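Local coordinates for protein 1,4-dihydroxy-2-naphthoyl-CoA hydrolase (Escherichia coli, PDB 4K49) that hydrolyses 1,4-dihydroxy-2-naphthoyl-CoA to 1,4-dihydroxy-2-naphthoate and CoA in menaquinone biosynthesis, and also cleaves many other acyl-CoA thioesters, at residues L24-E29 against A62-S67; D34-T39 against S67-L72. All coordinates share one frame; numbering follows the deposited sequence.

Contact 1: L24-E29 against A62-S67; sequences LDIRFE and AESIGS. With HFQ (2,4-dihydroxyphenacyl coenzyme A), chain F.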
ATOM      1  N   LEU A  24      -5.507  -7.153  -8.382  1.00  4.46           N
ATOM      2  CA  LEU A  24      -4.170  -7.619  -8.034  1.00  1.86           C
ATOM      3  C   LEU A  24      -4.122  -9.125  -7.817  1.00  3.84           C
ATOM      4  O   LEU A  24      -3.089  -9.642  -7.376  1.00  5.16           O
ATOM      5  CB  LEU A  24      -3.632  -6.901  -6.788  1.00  3.30           C
ATOM      6  CG  LEU A  24      -3.556  -5.377  -6.847  1.00  3.39           C
ATOM      7  CD1 LEU A  24      -2.861  -4.836  -5.616  1.00  5.58           C
ATOM      8  CD2 LEU A  24      -2.824  -4.940  -8.099  1.00  5.04           C
ATOM      9  N   ASP A  25      -5.218  -9.817  -8.140  1.00  4.07           N
ATOM     10  CA  ASP A  25      -5.298 -11.275  -7.984  1.00  8.41           C
ATOM     11  C   ASP A  25      -4.991 -11.677  -6.546  1.00  4.08           C
ATOM     12  O   ASP A  25      -4.294 -12.665  -6.288  1.00  5.85           O
ATOM     13  CB  ASP A  25      -4.350 -11.992  -8.955  1.00  6.59           C
ATOM     14  CG  ASP A  25      -4.583 -13.493  -9.002  1.00 14.13           C
ATOM     15  OD1 ASP A  25      -5.746 -13.924  -8.875  1.00 12.31           O
ATOM     16  OD2 ASP A  25      -3.595 -14.245  -9.153  1.00 13.46           O
ATOM     17  N   ILE A  26      -5.498 -10.894  -5.606  1.00  2.49           N
ATOM     18  CA  ILE A  26      -5.411 -11.277  -4.206  1.00  4.58           C
ATOM     19  C   ILE A  26      -6.453 -12.355  -3.933  1.00  6.37           C
ATOM     20  O   ILE A  26      -7.642 -12.170  -4.202  1.00  4.84           O
ATOM     21  CB  ILE A  26      -5.557 -10.058  -3.271  1.00  5.97           C
ATOM     22  CG1 ILE A  26      -4.353  -9.122  -3.485  1.00  3.26           C
ATOM     23  CG2 ILE A  26      -5.623 -10.517  -1.824  1.00  3.82           C
ATOM     24  CD1 ILE A  26      -4.410  -7.807  -2.705  1.00  6.59           C
ATOM     25  N   ARG A  27      -5.995 -13.499  -3.433  1.00  5.75           N
ATOM     26  CA  ARG A  27      -6.865 -14.657  -3.245  1.00  6.86           C
ATOM     27  C   ARG A  27      -6.845 -15.112  -1.801  1.00  6.56           C
ATOM     28  O   ARG A  27      -5.801 -15.512  -1.277  1.00  7.16           O
ATOM     29  CB  ARG A  27      -6.406 -15.833  -4.121  1.00  8.81           C
ATOM     30  CG  ARG A  27      -6.431 -15.565  -5.615  1.00 18.23           C
ATOM     31  CD  ARG A  27      -7.815 -15.147  -6.085  1.00 24.30           C
ATOM     32  NE  ARG A  27      -8.798 -16.225  -5.975  1.00 26.79           N
ATOM     33  CZ  ARG A  27     -10.106 -16.055  -6.140  1.00 22.91           C
ATOM     34  NH1 ARG A  27     -10.583 -14.850  -6.416  1.00 21.93           N
ATOM     35  NH2 ARG A  27     -10.938 -17.089  -6.024  1.00 21.33           N
ATOM     36  N   PHE A  28      -8.003 -15.077  -1.158  1.00  6.90           N
ATOM     37  CA  PHE A  28      -8.092 -15.647   0.176  1.00  8.59           C
ATOM     38  C   PHE A  28      -8.096 -17.160   0.080  1.00  9.30           C
ATOM     39  O   PHE A  28      -8.843 -17.751  -0.712  1.00  8.31           O
ATOM     40  CB  PHE A  28      -9.310 -15.099   0.911  1.00  4.55           C
ATOM     41  CG  PHE A  28      -9.177 -13.648   1.241  1.00  8.45           C
ATOM     42  CD1 PHE A  28      -9.448 -12.681   0.276  1.00  9.70           C
ATOM     43  CD2 PHE A  28      -8.757 -13.247   2.504  1.00  8.12           C
ATOM     44  CE1 PHE A  28      -9.303 -11.332   0.565  1.00  8.45           C
ATOM     45  CE2 PHE A  28      -8.609 -11.893   2.802  1.00  7.26           C
ATOM     46  CZ  PHE A  28      -8.881 -10.940   1.828  1.00  8.42           C
ATOM     47  N   GLU A  29      -7.227 -17.780   0.867  1.00  5.57           N
ATOM     48  CA  GLU A  29      -7.017 -19.214   0.761  1.00 10.59           C
ATOM     49  C   GLU A  29      -7.377 -19.978   2.036  1.00 10.94           C
ATOM     50  O   GLU A  29      -7.603 -21.178   1.983  1.00  7.76           O
ATOM     51  CB  GLU A  29      -5.583 -19.517   0.297  1.00 14.84           C
ATOM     52  CG  GLU A  29      -5.323 -19.081  -1.161  1.00 18.65           C
ATOM     53  CD  GLU A  29      -3.915 -19.366  -1.637  1.00 23.58           C
ATOM     54  OE1 GLU A  29      -3.233 -20.207  -1.011  1.00 33.16           O
ATOM     55  OE2 GLU A  29      -3.487 -18.741  -2.639  1.00 14.86           O
ATOM     56  N   ALA A  62      -1.716  -6.441   3.010  1.00  1.02           N
ATOM     57  CA  ALA A  62      -1.931  -6.347   4.452  1.00  1.87           C
ATOM     58  C   ALA A  62      -3.238  -5.630   4.789  1.00  4.15           C
ATOM     59  O   ALA A  62      -4.020  -6.098   5.624  1.00  3.37           O
ATOM     60  CB  ALA A  62      -0.750  -5.661   5.124  1.00  1.20           C
ATOM     61  N   GLU A  63      -3.489  -4.491   4.157  1.00  3.32           N
ATOM     62  CA  GLU A  63      -4.708  -3.771   4.488  1.00  4.05           C
ATOM     63  C   GLU A  63      -5.954  -4.513   3.983  1.00  4.89           C
ATOM     64  O   GLU A  63      -6.999  -4.455   4.620  1.00  3.55           O
ATOM     65  CB  GLU A  63      -4.677  -2.319   4.002  1.00  3.66           C
ATOM     66  CG  GLU A  63      -5.890  -1.527   4.519  1.00  6.08           C
ATOM     67  CD  GLU A  63      -5.639  -0.047   4.670  1.00  5.37           C
ATOM     68  OE1 GLU A  63      -4.472   0.399   4.625  1.00  6.16           O
ATOM     69  OE2 GLU A  63      -6.628   0.690   4.840  1.00  8.69           O
ATOM     70  N   SER A  64      -5.839  -5.233   2.867  1.00  3.48           N
ATOM     71  CA  SER A  64      -6.965  -6.029   2.362  1.00  1.84           C
ATOM     72  C   SER A  64      -7.359  -7.141   3.335  1.00  3.82           C
ATOM     73  O   SER A  64      -8.545  -7.326   3.640  1.00  5.86           O
ATOM     74  CB  SER A  64      -6.633  -6.661   1.001  1.00  4.02           C
ATOM     75  OG  SER A  64      -6.368  -5.677   0.011  1.00  4.98           O
ATOM     76  N   ILE A  65      -6.369  -7.890   3.818  1.00  1.77           N
ATOM     77  CA  ILE A  65      -6.661  -9.000   4.722  1.00  4.72           C
ATOM     78  C   ILE A  65      -7.139  -8.465   6.073  1.00  4.32           C
ATOM     79  O   ILE A  65      -8.193  -8.873   6.570  1.00  2.64           O
ATOM     80  CB  ILE A  65      -5.440  -9.911   4.936  1.00  2.64           C
ATOM     81  CG1 ILE A  65      -4.892 -10.404   3.597  1.00  3.54           C
ATOM     82  CG2 ILE A  65      -5.811 -11.124   5.809  1.00  1.60           C
ATOM     83  CD1 ILE A  65      -3.613 -11.217   3.774  1.00  5.09           C
ATOM     84  N   GLY A  66      -6.383  -7.536   6.657  1.00  4.68           N
ATOM     85  CA  GLY A  66      -6.743  -6.983   7.956  1.00  2.44           C
ATOM     86  C   GLY A  66      -8.104  -6.294   7.994  1.00  3.64           C
ATOM     87  O   GLY A  66      -8.873  -6.458   8.956  1.00  2.98           O
ATOM     88  N   SER A  67      -8.419  -5.525   6.955  1.00  2.59           N
ATOM     89  CA  SER A  67      -9.694  -4.815   6.903  1.00  3.11           C
ATOM     90  C   SER A  67     -10.867  -5.779   6.779  1.00  4.55           C
ATOM     91  O   SER A  67     -11.910  -5.581   7.409  1.00  2.54           O
ATOM     92  CB  SER A  67      -9.735  -3.827   5.733  1.00  4.69           C
ATOM     93  OG  SER A  67      -8.765  -2.797   5.843  1.00  5.88           O
TER
HETATM   94  CB  HFQ F 201      -9.795   0.012   4.359  1.00  7.18           C
HETATM   95  N1A HFQ F 201     -19.229   7.769   8.193  1.00 28.17           N
HETATM   96  O1A HFQ F 201     -13.793  14.629  12.178  1.00 15.47           O
HETATM   97  P1A HFQ F 201     -12.979  13.951  11.062  1.00 19.09           P
HETATM   98  C1B HFQ F 201      -9.565  -0.772   3.032  1.00  6.64           C
HETATM   99  O1B HFQ F 201      -8.785  -0.273   2.158  1.00  3.16           O
HETATM  100  C1D HFQ F 201     -16.636  11.956   8.100  1.00 18.09           C
HETATM  101  S1P HFQ F 201     -10.976   1.334   4.141  1.00  6.04           S
HETATM  102  C2A HFQ F 201     -18.833   8.507   7.144  1.00 25.58           C
HETATM  103  O2A HFQ F 201     -12.104  14.984  10.333  1.00 25.58           O
HETATM  104  P2A HFQ F 201     -12.644  11.593  12.448  1.00 18.96           P
HETATM  105  C2B HFQ F 201     -10.248  -2.056   2.754  1.00  6.82           C
HETATM  106  O2B HFQ F 201     -11.998  -5.715   1.871  1.00 13.54           O
HETATM  107  C2D HFQ F 201     -16.707  13.167   8.815  1.00 25.35           C
HETATM  108  O2D HFQ F 201     -18.015  13.753   8.800  1.00 18.81           O
HETATM  109  C2P HFQ F 201     -10.205   2.586   3.145  1.00  3.70           C
HETATM  110  N3A HFQ F 201     -18.120   9.634   7.325  1.00 25.86           N
HETATM  111  O3A HFQ F 201     -12.060  12.839  11.650  1.00 16.53           O
HETATM  112  C3B HFQ F 201      -9.621  -2.934   1.859  1.00  6.54           C
HETATM  113  O3B HFQ F 201     -12.125  -1.576   4.235  1.00  9.91           O
HETATM  114  C3D HFQ F 201     -15.817  14.011   8.076  1.00 14.06           C
HETATM  115  O3D HFQ F 201     -16.496  14.332   6.834  1.00 21.52           O
HETATM  116  P3D HFQ F 201     -16.900  15.878   6.440  1.00 24.22           P
HETATM  117  C3P HFQ F 201      -9.180   3.448   3.812  1.00  4.07           C
HETATM  118  C4A HFQ F 201     -17.796  10.040   8.574  1.00 20.45           C
HETATM  119  O4A HFQ F 201     -11.646  11.130  13.405  1.00 20.74           O
HETATM  120  C4B HFQ F 201     -10.209  -4.139   1.570  1.00  6.74           C
HETATM  121  C4D HFQ F 201     -14.719  13.146   7.737  1.00 20.81           C
HETATM  122  O4D HFQ F 201     -15.249  11.793   7.834  1.00 15.89           O
HETATM  123  N4P HFQ F 201      -9.574   4.065   4.979  1.00  4.03           N
HETATM  124  C5A HFQ F 201     -18.187   9.307   9.684  1.00 20.07           C
HETATM  125  O5A HFQ F 201     -13.915  11.949  13.225  1.00 22.00           O
HETATM  126  C5B HFQ F 201     -11.423  -4.488   2.168  1.00  5.19           C
HETATM  127  C5D HFQ F 201     -13.630  13.332   8.704  1.00 12.73           C
HETATM  128  O5D HFQ F 201     -13.958  13.280  10.038  1.00 19.85           O
HETATM  129  C5P HFQ F 201     -10.519   5.120   4.972  1.00  9.35           C
HETATM  130  O5P HFQ F 201     -11.025   5.541   3.869  1.00  4.36           O
HETATM  131  C6A HFQ F 201     -18.936   8.124   9.463  1.00 21.28           C
HETATM  132  N6A HFQ F 201     -19.369   7.312  10.574  1.00 20.29           N
HETATM  133  O6A HFQ F 201     -12.976  10.511  11.377  1.00 11.54           O
HETATM  134  C6B HFQ F 201     -12.055  -3.615   3.061  1.00  9.88           C
HETATM  135  C6P HFQ F 201     -10.942   5.790   6.257  1.00  3.36           C
HETATM  136  N7A HFQ F 201     -17.705   9.966  10.788  1.00 14.53           N
HETATM  137  O7A HFQ F 201     -18.374  16.172   7.024  1.00 32.67           O
HETATM  138  C7B HFQ F 201     -11.475  -2.410   3.348  1.00  8.93           C
HETATM  139  C7P HFQ F 201     -10.709   7.305   6.178  1.00  7.13           C
HETATM  140  C8A HFQ F 201     -17.050  11.073  10.397  1.00 20.00           C
HETATM  141  O8A HFQ F 201     -15.952  16.813   7.018  1.00 21.04           O
HETATM  142  N8P HFQ F 201     -10.792   8.022   7.437  1.00  3.04           N
HETATM  143  N9A HFQ F 201     -17.114  11.116   9.051  1.00 23.63           N
HETATM  144  O9A HFQ F 201     -16.914  16.006   4.910  1.00 17.63           O
HETATM  145  C9P HFQ F 201     -12.111   8.448   7.917  1.00  8.86           C
HETATM  146  O9P HFQ F 201     -13.068   8.197   7.274  1.00  8.78           O
HETATM  147  CAP HFQ F 201     -12.156   9.198   9.237  1.00  9.33           C
HETATM  148  OAP HFQ F 201     -10.862   9.338   9.748  1.00  8.52           O
HETATM  149  CBP HFQ F 201     -13.009   8.456  10.271  1.00 10.72           C
HETATM  150  CCP HFQ F 201     -12.793   9.160  11.539  1.00  9.71           C
HETATM  151  CDP HFQ F 201     -14.492   8.550   9.861  1.00 10.93           C
HETATM  152  CEP HFQ F 201     -12.569   7.051  10.366  1.00  9.11           C
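The central helix of the hotdog fold, 55-72, meets the first strand, 27-31, here, where Phe28 and Ile26 lie against Ile65 and Ser64. Phe28 has CG anti to its carbonyl carbon (chi1 -68°), which carries the ring end to the helix. The ring meets the helix edge-on. Its CE2 lies 4.0 Å from Ile65 CA, and Ser64 O also sits near the ring plane. CE2 is 4.1 Å from Ile65 CG1, and the phenyl and the isoleucine branch run alongside each other, pointing opposite ways. Ile26 reaches in with its far methyl, CD1, which stands 4.0 Å from Ser64 OG. That hydroxyl is buried, but it is hydrogen-bonded to Val60 O one turn back and to His54 NE2 of the second subunit. No hydrogen bond joins the two segments; they meet by van der Waals contact.

Other residues of this helix segment meet the 2,4-dihydroxyphenacyl-CoA. Glu63, inferred to be the nucleophile or proton acceptor, places OE2 3.3 Å from CB of the ligand, the carbon between its carbonyl and sulfur. Its OE1 is hydrogen-bonded to His89 NE2 of the second subunit. With the carboxylate removed, as by an alanine here, His89 of the second subunit would probably lose its partner and the ligand's CB the oxygen that faces it. Ser67 lays CB 3.3 Å from C7B of the aromatic ring. Its OG bonds to Glu63 O at 2.7 Å, tilted 26° from the carbonyl plane. Ser67 N reaches the same oxygen from the opposite face, so two bonds from one residue grip it. One side of the helix thus packs on the sheet while another lines an active site shared between subunits, as in hotdog-fold thioesterases of the PaaI family.

Contact 2: D34-T39 against S67-L72; sequences DTLEAT and SVAGYL. With HFQ (2,4-dihydroxyphenacyl coenzyme A), chain F.
Leu36 holds CG anti to the backbone N (chi1 -171°), and its chi2 of 55° leaves CD2 as the methyl that meets Val68 and Ala69. Val68 turns CG1 into the position between its own N and carbonyl carbon (chi1 79°), where it faces Leu36. The two methyls, Leu36 CD2 and Val68 CG1, are 3.6 Å apart. The leucine and valine side chains lie roughly perpendicular where they meet. The same CD2 also rests 3.8 Å from Ala69 CB. The small alanine is consistent with the close approach of strand and helix: Leu36 CA and Ala69 CA are 6.7 Å apart.

Phe28 of the neighbouring strand also touches Leu36, as does Ile65 from the helix. Val68 has a second role. Its CB lies 3.8 Å from O2B, a hydroxyl of the ligand ring, so this one side chain stands between the sheet and the pocket. The three touching residues are buried and meet through carbon alone. No hydrogen bond or charge pair sets the spacing of strand and helix here, so the contact depends on close fit and the exclusion of water.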
ATOM      1  N   ASP A  34      -9.174 -17.986  14.062  1.00 10.28           N
ATOM      2  CA  ASP A  34      -8.687 -16.695  14.519  1.00  9.75           C
ATOM      3  C   ASP A  34      -7.621 -16.115  13.603  1.00 12.94           C
ATOM      4  O   ASP A  34      -6.876 -15.228  14.007  1.00 10.22           O
ATOM      5  CB  ASP A  34      -8.151 -16.773  15.957  1.00 14.76           C
ATOM      6  CG  ASP A  34      -7.086 -17.848  16.142  1.00 27.48           C
ATOM      7  OD1 ASP A  34      -6.246 -18.046  15.239  1.00 22.20           O
ATOM      8  OD2 ASP A  34      -7.089 -18.498  17.212  1.00 38.44           O
ATOM      9  N   THR A  35      -7.530 -16.630  12.383  1.00  8.90           N
ATOM     10  CA  THR A  35      -6.586 -16.097  11.403  1.00  8.17           C
ATOM     11  C   THR A  35      -7.252 -16.027  10.038  1.00  7.77           C
ATOM     12  O   THR A  35      -8.258 -16.688   9.796  1.00  5.46           O
ATOM     13  CB  THR A  35      -5.319 -16.972  11.276  1.00 10.20           C
ATOM     14  OG1 THR A  35      -5.680 -18.243  10.733  1.00  9.79           O
ATOM     15  CG2 THR A  35      -4.638 -17.177  12.624  1.00 11.89           C
ATOM     16  N   LEU A  36      -6.674 -15.229   9.147  1.00  4.38           N
ATOM     17  CA  LEU A  36      -7.158 -15.129   7.778  1.00  4.45           C
ATOM     18  C   LEU A  36      -5.915 -15.081   6.895  1.00  9.26           C
ATOM     19  O   LEU A  36      -4.919 -14.441   7.254  1.00  9.54           O
ATOM     20  CB  LEU A  36      -8.022 -13.872   7.620  1.00  8.39           C
ATOM     21  CG  LEU A  36      -8.801 -13.681   6.320  1.00 10.65           C
ATOM     22  CD1 LEU A  36      -9.692 -14.887   6.038  1.00  6.53           C
ATOM     23  CD2 LEU A  36      -9.622 -12.399   6.377  1.00  6.67           C
ATOM     24  N   GLU A  37      -5.949 -15.771   5.760  1.00  4.82           N
ATOM     25  CA  GLU A  37      -4.770 -15.887   4.911  1.00  2.74           C
ATOM     26  C   GLU A  37      -5.120 -15.645   3.443  1.00  6.16           C
ATOM     27  O   GLU A  37      -6.128 -16.160   2.940  1.00  7.66           O
ATOM     28  CB  GLU A  37      -4.131 -17.276   5.088  1.00  5.15           C
ATOM     29  CG  GLU A  37      -2.961 -17.581   4.136  1.00  4.83           C
ATOM     30  CD  GLU A  37      -2.407 -18.991   4.324  1.00 14.13           C
ATOM     31  OE1 GLU A  37      -1.946 -19.311   5.437  1.00 12.74           O
ATOM     32  OE2 GLU A  37      -2.429 -19.780   3.359  1.00 17.13           O
ATOM     33  N   ALA A  38      -4.288 -14.853   2.768  1.00  4.59           N
ATOM     34  CA  ALA A  38      -4.474 -14.557   1.347  1.00  5.50           C
ATOM     35  C   ALA A  38      -3.123 -14.476   0.644  1.00  7.56           C
ATOM     36  O   ALA A  38      -2.098 -14.142   1.252  1.00  6.24           O
ATOM     37  CB  ALA A  38      -5.265 -13.267   1.152  1.00  4.02           C
ATOM     38  N   THR A  39      -3.119 -14.793  -0.645  1.00  7.16           N
ATOM     39  CA  THR A  39      -1.905 -14.691  -1.434  1.00  5.17           C
ATOM     40  C   THR A  39      -2.069 -13.636  -2.538  1.00  5.00           C
ATOM     41  O   THR A  39      -3.183 -13.202  -2.838  1.00  6.28           O
ATOM     42  CB  THR A  39      -1.523 -16.051  -2.057  1.00 10.48           C
ATOM     43  OG1 THR A  39      -2.598 -16.511  -2.882  1.00 10.08           O
ATOM     44  CG2 THR A  39      -1.259 -17.084  -0.965  1.00  8.51           C
ATOM     45  N   SER A  67      -8.419  -5.525   6.955  1.00  2.59           N
ATOM     46  CA  SER A  67      -9.694  -4.815   6.903  1.00  3.11           C
ATOM     47  C   SER A  67     -10.867  -5.779   6.779  1.00  4.55           C
ATOM     48  O   SER A  67     -11.910  -5.581   7.409  1.00  2.54           O
ATOM     49  CB  SER A  67      -9.735  -3.827   5.733  1.00  4.69           C
ATOM     50  OG  SER A  67      -8.765  -2.797   5.843  1.00  5.88           O
ATOM     51  N   VAL A  68     -10.742  -6.806   5.947  1.00  6.82           N
ATOM     52  CA  VAL A  68     -11.894  -7.694   5.793  1.00  4.15           C
ATOM     53  C   VAL A  68     -12.011  -8.604   7.010  1.00  8.71           C
ATOM     54  O   VAL A  68     -13.116  -8.950   7.430  1.00  4.80           O
ATOM     55  CB  VAL A  68     -11.906  -8.465   4.445  1.00  6.35           C
ATOM     56  CG1 VAL A  68     -10.968  -9.639   4.474  1.00  4.36           C
ATOM     57  CG2 VAL A  68     -13.325  -8.949   4.140  1.00  7.19           C
ATOM     58  N   ALA A  69     -10.871  -8.967   7.595  1.00  4.52           N
ATOM     59  CA  ALA A  69     -10.893  -9.699   8.856  1.00  5.01           C
ATOM     60  C   ALA A  69     -11.631  -8.860   9.884  1.00  7.06           C
ATOM     61  O   ALA A  69     -12.460  -9.372  10.643  1.00  4.71           O
ATOM     62  CB  ALA A  69      -9.500  -9.999   9.331  1.00  4.38           C
ATOM     63  N   GLY A  70     -11.328  -7.567   9.915  1.00  1.44           N
ATOM     64  CA  GLY A  70     -11.966  -6.692  10.883  1.00  2.72           C
ATOM     65  C   GLY A  70     -13.461  -6.669  10.636  1.00  5.14           C
ATOM     66  O   GLY A  70     -14.259  -6.796  11.564  1.00  6.38           O
ATOM     67  N   TYR A  71     -13.833  -6.521   9.368  1.00  4.23           N
ATOM     68  CA  TYR A  71     -15.240  -6.480   8.963  1.00  5.35           C
ATOM     69  C   TYR A  71     -15.982  -7.713   9.458  1.00  8.68           C
ATOM     70  O   TYR A  71     -17.100  -7.627   9.996  1.00  7.59           O
ATOM     71  CB  TYR A  71     -15.314  -6.387   7.435  1.00  4.54           C
ATOM     72  CG  TYR A  71     -16.701  -6.610   6.845  1.00  8.03           C
ATOM     73  CD1 TYR A  71     -17.696  -5.649   6.969  1.00 13.04           C
ATOM     74  CD2 TYR A  71     -16.993  -7.770   6.140  1.00 11.39           C
ATOM     75  CE1 TYR A  71     -18.959  -5.849   6.419  1.00 10.89           C
ATOM     76  CE2 TYR A  71     -18.243  -7.978   5.585  1.00 18.39           C
ATOM     77  CZ  TYR A  71     -19.220  -7.014   5.730  1.00 16.89           C
ATOM     78  OH  TYR A  71     -20.460  -7.227   5.173  1.00 26.54           O
ATOM     79  N   LEU A  72     -15.335  -8.863   9.300  1.00  5.97           N
ATOM     80  CA  LEU A  72     -15.925 -10.134   9.690  1.00  5.61           C
ATOM     81  C   LEU A  72     -16.016 -10.262  11.209  1.00  7.52           C
ATOM     82  O   LEU A  72     -16.683 -11.168  11.725  1.00  7.53           O
ATOM     83  CB  LEU A  72     -15.131 -11.306   9.091  1.00  5.78           C
ATOM     84  CG  LEU A  72     -15.135 -11.494   7.572  1.00 14.05           C
ATOM     85  CD1 LEU A  72     -14.216 -12.631   7.178  1.00  6.20           C
ATOM     86  CD2 LEU A  72     -16.549 -11.762   7.045  1.00  6.51           C
TER
HETATM   87  CB  HFQ F 201      -9.795   0.012   4.359  1.00  7.18           C
HETATM   88  N1A HFQ F 201     -19.229   7.769   8.193  1.00 28.17           N
HETATM   89  O1A HFQ F 201     -13.793  14.629  12.178  1.00 15.47           O
HETATM   90  P1A HFQ F 201     -12.979  13.951  11.062  1.00 19.09           P
HETATM   91  C1B HFQ F 201      -9.565  -0.772   3.032  1.00  6.64           C
HETATM   92  O1B HFQ F 201      -8.785  -0.273   2.158  1.00  3.16           O
HETATM   93  C1D HFQ F 201     -16.636  11.956   8.100  1.00 18.09           C
HETATM   94  S1P HFQ F 201     -10.976   1.334   4.141  1.00  6.04           S
HETATM   95  C2A HFQ F 201     -18.833   8.507   7.144  1.00 25.58           C
HETATM   96  O2A HFQ F 201     -12.104  14.984  10.333  1.00 25.58           O
HETATM   97  P2A HFQ F 201     -12.644  11.593  12.448  1.00 18.96           P
HETATM   98  C2B HFQ F 201     -10.248  -2.056   2.754  1.00  6.82           C
HETATM   99  O2B HFQ F 201     -11.998  -5.715   1.871  1.00 13.54           O
HETATM  100  C2D HFQ F 201     -16.707  13.167   8.815  1.00 25.35           C
HETATM  101  O2D HFQ F 201     -18.015  13.753   8.800  1.00 18.81           O
HETATM  102  C2P HFQ F 201     -10.205   2.586   3.145  1.00  3.70           C
HETATM  103  N3A HFQ F 201     -18.120   9.634   7.325  1.00 25.86           N
HETATM  104  O3A HFQ F 201     -12.060  12.839  11.650  1.00 16.53           O
HETATM  105  C3B HFQ F 201      -9.621  -2.934   1.859  1.00  6.54           C
HETATM  106  O3B HFQ F 201     -12.125  -1.576   4.235  1.00  9.91           O
HETATM  107  C3D HFQ F 201     -15.817  14.011   8.076  1.00 14.06           C
HETATM  108  O3D HFQ F 201     -16.496  14.332   6.834  1.00 21.52           O
HETATM  109  P3D HFQ F 201     -16.900  15.878   6.440  1.00 24.22           P
HETATM  110  C3P HFQ F 201      -9.180   3.448   3.812  1.00  4.07           C
HETATM  111  C4A HFQ F 201     -17.796  10.040   8.574  1.00 20.45           C
HETATM  112  O4A HFQ F 201     -11.646  11.130  13.405  1.00 20.74           O
HETATM  113  C4B HFQ F 201     -10.209  -4.139   1.570  1.00  6.74           C
HETATM  114  C4D HFQ F 201     -14.719  13.146   7.737  1.00 20.81           C
HETATM  115  O4D HFQ F 201     -15.249  11.793   7.834  1.00 15.89           O
HETATM  116  N4P HFQ F 201      -9.574   4.065   4.979  1.00  4.03           N
HETATM  117  C5A HFQ F 201     -18.187   9.307   9.684  1.00 20.07           C
HETATM  118  O5A HFQ F 201     -13.915  11.949  13.225  1.00 22.00           O
HETATM  119  C5B HFQ F 201     -11.423  -4.488   2.168  1.00  5.19           C
HETATM  120  C5D HFQ F 201     -13.630  13.332   8.704  1.00 12.73           C
HETATM  121  O5D HFQ F 201     -13.958  13.280  10.038  1.00 19.85           O
HETATM  122  C5P HFQ F 201     -10.519   5.120   4.972  1.00  9.35           C
HETATM  123  O5P HFQ F 201     -11.025   5.541   3.869  1.00  4.36           O
HETATM  124  C6A HFQ F 201     -18.936   8.124   9.463  1.00 21.28           C
HETATM  125  N6A HFQ F 201     -19.369   7.312  10.574  1.00 20.29           N
HETATM  126  O6A HFQ F 201     -12.976  10.511  11.377  1.00 11.54           O
HETATM  127  C6B HFQ F 201     -12.055  -3.615   3.061  1.00  9.88           C
HETATM  128  C6P HFQ F 201     -10.942   5.790   6.257  1.00  3.36           C
HETATM  129  N7A HFQ F 201     -17.705   9.966  10.788  1.00 14.53           N
HETATM  130  O7A HFQ F 201     -18.374  16.172   7.024  1.00 32.67           O
HETATM  131  C7B HFQ F 201     -11.475  -2.410   3.348  1.00  8.93           C
HETATM  132  C7P HFQ F 201     -10.709   7.305   6.178  1.00  7.13           C
HETATM  133  C8A HFQ F 201     -17.050  11.073  10.397  1.00 20.00           C
HETATM  134  O8A HFQ F 201     -15.952  16.813   7.018  1.00 21.04           O
HETATM  135  N8P HFQ F 201     -10.792   8.022   7.437  1.00  3.04           N
HETATM  136  N9A HFQ F 201     -17.114  11.116   9.051  1.00 23.63           N
HETATM  137  O9A HFQ F 201     -16.914  16.006   4.910  1.00 17.63           O
HETATM  138  C9P HFQ F 201     -12.111   8.448   7.917  1.00  8.86           C
HETATM  139  O9P HFQ F 201     -13.068   8.197   7.274  1.00  8.78           O
HETATM  140  CAP HFQ F 201     -12.156   9.198   9.237  1.00  9.33           C
HETATM  141  OAP HFQ F 201     -10.862   9.338   9.748  1.00  8.52           O
HETATM  142  CBP HFQ F 201     -13.009   8.456  10.271  1.00 10.72           C
HETATM  143  CCP HFQ F 201     -12.793   9.160  11.539  1.00  9.71           C
HETATM  144  CDP HFQ F 201     -14.492   8.550   9.861  1.00 10.93           C
HETATM  145  CEP HFQ F 201     -12.569   7.051  10.366  1.00  9.11           C

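From the N terminus the chain runs through 24-29, then 34-39, and later enters helix 55-72, which supplies 62-67 and 67-72 in turn. Contact 1 closes a loop from the first strand to the helix, and contact 2 closes one from the second. The segments alternate, so the loops cross. The two contacts share Ser67. Strands 27-31 and 36-41 are antiparallel neighbours in the sheet, with Arg27 O 2.8 Å from Thr39 N. The contacts also meet where Phe28 CZ lies 3.6 Å from Val68 CG1. Together they seat successive turns of the helix on two adjoining strands.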